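Local coordinates for protein BRIC1 (Synthetic construct, PDB 6FF6) that is a computationally designed repeat protein made to adopt a novel, corrugated all-helical architecture, with no function described, at residues D31-D36 against H62-G67. Numbering follows the deposited sequence.
Sequences DELLAD and HSIKGG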
loop_
_atom_site.group_PDB
_atom_site.type_symbol
_atom_site.label_atom_id
_atom_site.label_comp_id
_atom_site.label_asym_id
_atom_site.label_seq_id
_atom_site.Cartn_x
_atom_site.Cartn_y
_atom_site.Cartn_z
ATOM N N ASP A 31 -4.614 -17.874 -8.055
ATOM C CA ASP A 31 -4.419 -18.079 -9.493
ATOM C C ASP A 31 -5.086 -19.360 -9.933
ATOM O O ASP A 31 -5.766 -19.371 -10.962
ATOM C CB ASP A 31 -2.922 -18.153 -9.825
ATOM C CG ASP A 31 -2.220 -16.819 -9.966
ATOM O OD1 ASP A 31 -2.922 -15.786 -10.204
ATOM O OD2 ASP A 31 -0.968 -16.800 -9.870
ATOM N N GLU A 32 -4.885 -20.432 -9.139
ATOM C CA GLU A 32 -5.450 -21.766 -9.347
ATOM C C GLU A 32 -6.958 -21.676 -9.282
ATOM O O GLU A 32 -7.628 -22.204 -10.167
ATOM C CB GLU A 32 -4.948 -22.763 -8.286
ATOM C CG GLU A 32 -3.497 -23.201 -8.432
ATOM C CD GLU A 32 -2.935 -24.059 -7.303
ATOM O OE1 GLU A 32 -3.638 -24.250 -6.282
ATOM O OE2 GLU A 32 -1.784 -24.538 -7.436
ATOM N N LEU A 33 -7.493 -20.974 -8.256
ATOM C CA LEU A 33 -8.936 -20.802 -8.080
ATOM C C LEU A 33 -9.547 -20.086 -9.231
ATOM O O LEU A 33 -10.636 -20.459 -9.648
ATOM C CB LEU A 33 -9.289 -20.066 -6.788
ATOM C CG LEU A 33 -9.064 -20.842 -5.504
ATOM C CD1 LEU A 33 -9.091 -19.918 -4.280
ATOM C CD2 LEU A 33 -10.043 -21.996 -5.380
ATOM N N LEU A 34 -8.868 -19.070 -9.758
ATOM C CA LEU A 34 -9.400 -18.301 -10.871
ATOM C C LEU A 34 -9.435 -19.105 -12.161
ATOM O O LEU A 34 -10.375 -18.969 -12.945
ATOM C CB LEU A 34 -8.654 -16.971 -11.017
ATOM C CG LEU A 34 -8.919 -15.934 -9.924
ATOM C CD1 LEU A 34 -7.871 -14.816 -9.975
ATOM C CD2 LEU A 34 -10.363 -15.417 -9.980
ATOM N N ALA A 35 -8.468 -20.006 -12.326
ATOM C CA ALA A 35 -8.393 -20.936 -13.460
ATOM C C ALA A 35 -9.563 -21.938 -13.376
ATOM O O ALA A 35 -10.193 -22.252 -14.389
ATOM C CB ALA A 35 -7.072 -21.658 -13.439
ATOM N N ASP A 36 -9.900 -22.367 -12.149
ATOM C CA ASP A 36 -11.031 -23.237 -11.878
ATOM C C ASP A 36 -12.329 -22.520 -12.162
ATOM O O ASP A 36 -13.167 -23.059 -12.883
ATOM C CB ASP A 36 -10.994 -23.717 -10.425
ATOM C CG ASP A 36 -9.941 -24.789 -10.145
ATOM O OD1 ASP A 36 -9.321 -25.309 -11.130
ATOM O OD2 ASP A 36 -9.730 -25.116 -8.949
ATOM N N HIS A 62 -15.360 -17.035 -2.635
ATOM C CA HIS A 62 -15.346 -16.877 -1.190
ATOM C C HIS A 62 -13.930 -17.065 -0.626
ATOM O O HIS A 62 -13.500 -16.255 0.220
ATOM C CB HIS A 62 -16.330 -17.860 -0.562
ATOM C CG HIS A 62 -16.534 -17.626 0.896
ATOM N ND1 HIS A 62 -15.630 -18.104 1.837
ATOM C CD2 HIS A 62 -17.537 -16.989 1.536
ATOM C CE1 HIS A 62 -16.116 -17.746 3.011
ATOM N NE2 HIS A 62 -17.255 -17.065 2.883
ATOM N N SER A 63 -13.202 -18.117 -1.105
ATOM C CA SER A 63 -11.828 -18.363 -0.673
ATOM C C SER A 63 -10.908 -17.166 -0.972
ATOM O O SER A 63 -10.156 -16.735 -0.095
ATOM C CB SER A 63 -11.278 -19.630 -1.305
ATOM O OG SER A 63 -12.003 -20.756 -0.838
ATOM N N ILE A 64 -10.994 -16.617 -2.185
ATOM C CA ILE A 64 -10.208 -15.456 -2.577
ATOM C C ILE A 64 -10.543 -14.223 -1.700
ATOM O O ILE A 64 -9.619 -13.504 -1.299
ATOM C CB ILE A 64 -10.361 -15.177 -4.084
ATOM C CG1 ILE A 64 -9.709 -16.305 -4.907
ATOM C CG2 ILE A 64 -9.781 -13.804 -4.449
ATOM C CD1 ILE A 64 -10.117 -16.373 -6.310
ATOM N N LYS A 65 -11.840 -14.000 -1.385
ATOM C CA LYS A 65 -12.301 -12.906 -0.525
ATOM C C LYS A 65 -11.594 -12.931 0.828
ATOM O O LYS A 65 -11.148 -11.887 1.295
ATOM C CB LYS A 65 -13.817 -13.011 -0.314
ATOM C CG LYS A 65 -14.448 -11.869 0.477
ATOM C CD LYS A 65 -15.176 -12.361 1.732
ATOM C CE LYS A 65 -16.484 -13.077 1.482
ATOM N NZ LYS A 65 -17.397 -12.998 2.656
ATOM N N GLY A 66 -11.521 -14.110 1.444
ATOM C CA GLY A 66 -10.879 -14.310 2.738
ATOM C C GLY A 66 -9.443 -13.831 2.761
ATOM O O GLY A 66 -9.064 -13.043 3.639
ATOM N N GLY A 67 -8.662 -14.280 1.773
ATOM C CA GLY A 67 -7.268 -13.882 1.612
ATOM C C GLY A 67 -7.120 -12.397 1.348
ATOM O O GLY A 67 -6.274 -11.736 1.953
#
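L33 and I64 mark the level at which two helices of an antiparallel helical bundle pass each other, their CA atoms 7.8 Å apart. The segments run nearly antiparallel: their N-to-C directions differ by 154° and the short axes approach to 10.3 Å, a spacing wide enough for branched side chains to fill. Segment 31-36 belongs to helix 23-42 and segment 62-67 to helix 51-71, within a range assigned to the Hpt domain family, whose fold is a four-helix bundle; helices 74-92 and 99-121 complete the set here.

No hydrogen bond links the two segments, and the evidence points to purely apolar packing over a modest 166 Å² of buried surface. I64 reaches between two leucines. With CG1 beside the backbone N (chi1 -68°) and the chain then extended (chi2 163°), its CD1 is carried across to helix 23-42, where it meets both CB of L33 and the branched end of L34. The side chains of L33 and I64 run past each other in opposite senses, whereas L34 lies nearly perpendicular to I64, with CD2 3.8 Å from I64 CD1. L34 also packs on M112 and L116 of helix 99-121, and I64 on V80 of helix 74-92, so this buried side joins all four helices. Toward the more exposed side, S63 contributes its CB, while its OG is hydrogen-bonded to O of R59 one turn earlier. L33 CD1 spans the two residues, lying 3.7 Å from both S63 CB and I64 CG1.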